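Local coordinates for protein-glutamine gamma-glutamyltransferase 2 (Pagrus major, PDB 1G0D) that probably catalyses the calcium-dependent cross-linking of proteins, joining peptide-bound glutamine to lysine or other primary amines, and probably binds GTP, at residues V619-G624 / A630-V635; V663-D666 / D672-G675. All coordinates share one frame; numbering follows the deposited sequence.

Interaction 1 (V619-G624 / A630-V635); sequences VFTLEG and ATQIHV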
loop_
_atom_site.group_PDB
_atom_site.type_symbol
_atom_site.label_atom_id
_atom_site.label_comp_id
_atom_site.label_asym_id
_atom_site.label_seq_id
_atom_site.Cartn_x
_atom_site.Cartn_y
_atom_site.Cartn_z
ATOM N N VAL A 619 -7.574 -10.011 22.290
ATOM C CA VAL A 619 -6.368 -9.164 22.356
ATOM C C VAL A 619 -6.661 -7.849 21.658
ATOM O O VAL A 619 -7.186 -7.855 20.533
ATOM C CB VAL A 619 -5.196 -9.618 21.514
ATOM C CG1 VAL A 619 -3.979 -9.577 22.329
ATOM C CG2 VAL A 619 -5.472 -10.902 20.831
ATOM N N PHE A 620 -6.286 -6.742 22.289
ATOM C CA PHE A 620 -6.450 -5.433 21.687
ATOM C C PHE A 620 -4.994 -5.054 21.389
ATOM O O PHE A 620 -4.115 -5.327 22.210
ATOM C CB PHE A 620 -7.038 -4.451 22.701
ATOM C CG PHE A 620 -8.514 -4.600 22.921
ATOM C CD1 PHE A 620 -9.417 -3.986 22.073
ATOM C CD2 PHE A 620 -9.000 -5.360 23.972
ATOM C CE1 PHE A 620 -10.807 -4.128 22.272
ATOM C CE2 PHE A 620 -10.374 -5.512 24.183
ATOM C CZ PHE A 620 -11.274 -4.899 23.331
ATOM N N THR A 621 -4.721 -4.478 20.218
ATOM C CA THR A 621 -3.357 -4.034 19.881
ATOM C C THR A 621 -3.480 -2.569 19.540
ATOM O O THR A 621 -4.308 -2.218 18.707
ATOM C CB THR A 621 -2.804 -4.727 18.653
ATOM O OG1 THR A 621 -3.018 -6.142 18.767
ATOM C CG2 THR A 621 -1.324 -4.401 18.493
ATOM N N LEU A 622 -2.677 -1.709 20.167
ATOM C CA LEU A 622 -2.782 -0.271 19.911
ATOM C C LEU A 622 -1.512 0.345 19.349
ATOM O O LEU A 622 -0.414 -0.024 19.743
ATOM C CB LEU A 622 -3.122 0.490 21.194
ATOM C CG LEU A 622 -4.219 0.215 22.222
ATOM C CD1 LEU A 622 -5.112 1.427 22.308
ATOM C CD2 LEU A 622 -5.015 -0.978 21.875
ATOM N N GLU A 623 -1.652 1.288 18.422
ATOM C CA GLU A 623 -0.485 1.953 17.871
ATOM C C GLU A 623 -0.850 3.273 17.213
ATOM O O GLU A 623 -2.003 3.501 16.844
ATOM C CB GLU A 623 0.194 1.064 16.856
ATOM C CG GLU A 623 -0.399 1.215 15.502
ATOM C CD GLU A 623 0.468 0.606 14.445
ATOM O OE1 GLU A 623 1.672 0.942 14.392
ATOM O OE2 GLU A 623 -0.058 -0.223 13.674
ATOM N N GLY A 624 0.149 4.140 17.067
ATOM C CA GLY A 624 -0.070 5.420 16.424
ATOM C C GLY A 624 1.255 6.102 16.144
ATOM O O GLY A 624 2.090 6.161 17.042
ATOM N N ALA A 630 3.002 -0.333 18.433
ATOM C CA ALA A 630 2.035 -1.403 18.694
ATOM C C ALA A 630 2.154 -1.943 20.110
ATOM O O ALA A 630 3.233 -2.332 20.558
ATOM C CB ALA A 630 2.218 -2.504 17.734
ATOM N N THR A 631 1.028 -1.969 20.809
ATOM C CA THR A 631 0.992 -2.423 22.186
ATOM C C THR A 631 -0.235 -3.270 22.419
ATOM O O THR A 631 -1.310 -2.908 21.972
ATOM C CB THR A 631 0.933 -1.232 23.105
ATOM O OG1 THR A 631 2.115 -0.442 22.921
ATOM C CG2 THR A 631 0.828 -1.682 24.526
ATOM N N GLN A 632 -0.084 -4.385 23.122
ATOM C CA GLN A 632 -1.225 -5.258 23.372
ATOM C C GLN A 632 -1.884 -5.246 24.758
ATOM O O GLN A 632 -1.238 -5.060 25.778
ATOM C CB GLN A 632 -0.847 -6.693 23.036
ATOM C CG GLN A 632 -0.847 -6.997 21.553
ATOM C CD GLN A 632 -0.473 -8.437 21.261
ATOM O OE1 GLN A 632 -0.651 -8.926 20.139
ATOM N NE2 GLN A 632 0.056 -9.129 22.272
ATOM N N ILE A 633 -3.198 -5.433 24.763
ATOM C CA ILE A 633 -3.994 -5.536 25.983
ATOM C C ILE A 633 -4.756 -6.855 25.852
ATOM O O ILE A 633 -5.636 -6.980 24.993
ATOM C CB ILE A 633 -5.060 -4.458 26.096
ATOM C CG1 ILE A 633 -4.449 -3.090 25.798
ATOM C CG2 ILE A 633 -5.737 -4.571 27.466
ATOM C CD1 ILE A 633 -5.447 -1.996 25.852
ATOM N N HIS A 634 -4.420 -7.839 26.679
ATOM C CA HIS A 634 -5.119 -9.115 26.607
ATOM C C HIS A 634 -6.326 -9.107 27.530
ATOM O O HIS A 634 -6.201 -8.825 28.712
ATOM C CB HIS A 634 -4.174 -10.258 26.985
ATOM C CG HIS A 634 -3.109 -10.522 25.957
ATOM N ND1 HIS A 634 -1.982 -9.736 25.834
ATOM C CD2 HIS A 634 -3.003 -11.475 24.997
ATOM C CE1 HIS A 634 -1.229 -10.191 24.846
ATOM N NE2 HIS A 634 -1.826 -11.246 24.321
ATOM N N VAL A 635 -7.504 -9.360 26.971
ATOM C CA VAL A 635 -8.730 -9.433 27.751
ATOM C C VAL A 635 -8.582 -10.675 28.620
ATOM O O VAL A 635 -8.387 -11.781 28.104
ATOM C CB VAL A 635 -9.966 -9.629 26.840
ATOM C CG1 VAL A 635 -11.192 -9.960 27.690
ATOM C CG2 VAL A 635 -10.196 -8.383 26.002
HETATM O O HOH W 1 4.247 0.581 15.728
#

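Interaction 2 (V663-D666 / D672-G675); sequences VDFD and DVKG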
loop_
_atom_site.group_PDB
_atom_site.type_symbol
_atom_site.label_atom_id
_atom_site.label_comp_id
_atom_site.label_asym_id
_atom_site.label_seq_id
_atom_site.Cartn_x
_atom_site.Cartn_y
_atom_site.Cartn_z
ATOM N N VAL A 663 -6.519 0.846 16.485
ATOM C CA VAL A 663 -6.728 -0.329 17.295
ATOM C C VAL A 663 -7.376 -1.496 16.542
ATOM O O VAL A 663 -8.303 -1.334 15.727
ATOM C CB VAL A 663 -7.578 0.028 18.543
ATOM C CG1 VAL A 663 -7.755 -1.182 19.417
ATOM C CG2 VAL A 663 -6.898 1.125 19.324
ATOM N N ASP A 664 -6.832 -2.674 16.832
ATOM C CA ASP A 664 -7.290 -3.934 16.298
ATOM C C ASP A 664 -7.717 -4.900 17.433
ATOM O O ASP A 664 -7.111 -4.941 18.503
ATOM C CB ASP A 664 -6.165 -4.568 15.492
ATOM C CG ASP A 664 -6.464 -5.998 15.118
ATOM O OD1 ASP A 664 -7.196 -6.220 14.121
ATOM O OD2 ASP A 664 -5.977 -6.906 15.829
ATOM N N PHE A 665 -8.780 -5.661 17.199
ATOM C CA PHE A 665 -9.241 -6.671 18.163
ATOM C C PHE A 665 -9.454 -8.026 17.488
ATOM O O PHE A 665 -10.170 -8.133 16.476
ATOM C CB PHE A 665 -10.560 -6.267 18.863
ATOM C CG PHE A 665 -11.165 -7.376 19.719
ATOM C CD1 PHE A 665 -10.748 -7.579 21.039
ATOM C CD2 PHE A 665 -12.105 -8.259 19.182
ATOM C CE1 PHE A 665 -11.258 -8.659 21.804
ATOM C CE2 PHE A 665 -12.609 -9.325 19.938
ATOM C CZ PHE A 665 -12.184 -9.525 21.244
ATOM N N ASP A 666 -8.819 -9.056 18.047
ATOM C CA ASP A 666 -8.990 -10.413 17.534
ATOM C C ASP A 666 -9.391 -11.392 18.636
ATOM O O ASP A 666 -9.006 -11.250 19.807
ATOM C CB ASP A 666 -7.734 -10.936 16.826
ATOM C CG ASP A 666 -8.031 -12.164 15.956
ATOM O OD1 ASP A 666 -7.192 -13.089 15.935
ATOM O OD2 ASP A 666 -9.101 -12.205 15.297
ATOM N N ASP A 672 -11.099 -9.448 12.783
ATOM C CA ASP A 672 -11.163 -8.292 11.896
ATOM C C ASP A 672 -11.996 -7.183 12.553
ATOM O O ASP A 672 -12.990 -6.700 12.006
ATOM C CB ASP A 672 -11.775 -8.763 10.552
ATOM C CG ASP A 672 -11.335 -7.939 9.351
ATOM O OD1 ASP A 672 -12.178 -7.719 8.451
ATOM O OD2 ASP A 672 -10.162 -7.528 9.290
ATOM N N VAL A 673 -11.628 -6.790 13.760
ATOM C CA VAL A 673 -12.374 -5.726 14.418
ATOM C C VAL A 673 -11.473 -4.495 14.673
ATOM O O VAL A 673 -10.486 -4.581 15.414
ATOM C CB VAL A 673 -12.989 -6.240 15.749
ATOM C CG1 VAL A 673 -13.780 -5.133 16.403
ATOM C CG2 VAL A 673 -13.880 -7.444 15.474
ATOM N N LYS A 674 -11.838 -3.352 14.072
ATOM C CA LYS A 674 -11.054 -2.124 14.186
ATOM C C LYS A 674 -11.705 -0.860 14.753
ATOM O O LYS A 674 -12.932 -0.751 14.942
ATOM C CB LYS A 674 -10.463 -1.746 12.822
ATOM C CG LYS A 674 -10.311 -2.858 11.830
ATOM C CD LYS A 674 -9.232 -3.762 12.306
ATOM C CE LYS A 674 -8.561 -4.479 11.187
ATOM N NZ LYS A 674 -7.240 -4.961 11.658
ATOM N N GLY A 675 -10.820 0.115 14.973
ATOM C CA GLY A 675 -11.186 1.424 15.491
ATOM C C GLY A 675 -10.017 2.393 15.325
ATOM O O GLY A 675 -8.855 1.935 15.279
#

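Interaction 1 (V619-G624 / A630-V635)
His634 turns its CG anti to its own carbonyl carbon (chi1 -70°), which stands the imidazole alongside Val619 and offers the valine a ring face; Phe620, on the other side of the sheet, takes a similar first torsion (chi1 -78°) that brings a ring edge to Val635. Val619 CG1 lies over the imidazole of His634, 3.5 Å from the ring centroid and shifted toward the rim, a CH-pi contact. The same methyl is 3.8 Å from CD of Gln632, whose extended chain runs beside Thr621 and brings CG to 3.6 Å from Thr621 OG1. On the side of Phe620, Leu622 and Ile633 the contact is apolar: Ile633 CD1 reaches Leu622 CD2 at 4.1 Å. Just past the strand, Val635 CG2 meets Phe620 CE2 at 3.4 Å, near the ring plane. Beta-branched valine, isoleucine and threonine suit these extended backbones.

The two strands form an antiparallel hairpin. Phe620 pairs with Ile633 and Leu622 with Thr631 as hydrogen-bonded pairs, each exchanging two backbone bonds; Ile633 N to Phe620 O, at 2.7 Å, is nearly straight (163°). Val619–His634 and Thr621–Gln632 are the non-hydrogen-bonded pairs, where close CA-H...O contacts fill in. Near the turn a water links Glu623 OE1 to Ala630 N, while OE2 of the glutamate is bonded to Thr250 OG1.

The hairpin ends one sheet of the C-terminal immunoglobulin-like domain, with strand 628-634 outermost and strand 659-666 following on beyond 619-624. Phe620, Leu622, Thr631 and Ile633 pack on strand 644-651, whereas Val619 and Thr621 touch Arg248, and Glu623 and Ala630 meet Pro254 of helix 253-261.

Interaction 2 (V663-D666 / D672-G675)
Asp664 and Lys674, a non-hydrogen-bonded pair on neighbouring antiparallel strands, are joined by a salt bridge: Lys674 NZ lies 2.8 Å from Asp664 OD1, on the anti side of that oxygen and 30° out of the carboxylate plane. The lysine chain bends at chi2 (-70°), folding the ammonium back across the aspartate. NZ also donates to the carbonyl of Tyr247, and Asp664 OD2 is taken by Arg248, so both carboxylate oxygens have cationic partners. With a leucine in place of Lys674, Asp664 OD1 would probably lose its cationic mate and the Tyr247 carbonyl a donor.

The backbone is paired unevenly. Phe665 N reaches Val673 O at 2.7 Å in the carbonyl plane, and Val663 N reaches Gly675 O at 2.8 Å, but the return bonds from Val673 N and Gly675 N are weak. Asp672 OD1 is answered by Arg171, and Asp666 OD2 by Lys671 and the Tyr247 hydroxyl. Phe665 and Val673 lie side by side, CB to CB 3.9 Å, on the other, apolar side.

This chemistry implies a two-sided hairpin, hydrophobic on one face and, on the other, tied by a salt bridge to Arg248 and by hydrogen bonds to Tyr247.

Overall arrangement
Interactions 1 and 2 are two beta hairpins in series in the C-terminal immunoglobulin-like domain, with strand 644-651 between them along the chain and their centres about 9 Å apart; the first closes before the second opens. They become one sheet because strands 619-624 and 659-666 are neighbours: Thr621 N probably bonds to Asp664 O at 3.0 Å, and Val619 N probably to Asp666 O at 3.1 Å. The Phe620 and Phe665 rings meet on the inner side, and Leu622 packs on Val663. Arg248 meets residues of both contacts on the opposite face, so the shared sheet rests against the catalytic part of the chain, consistent with the closed, inactive form known for this family.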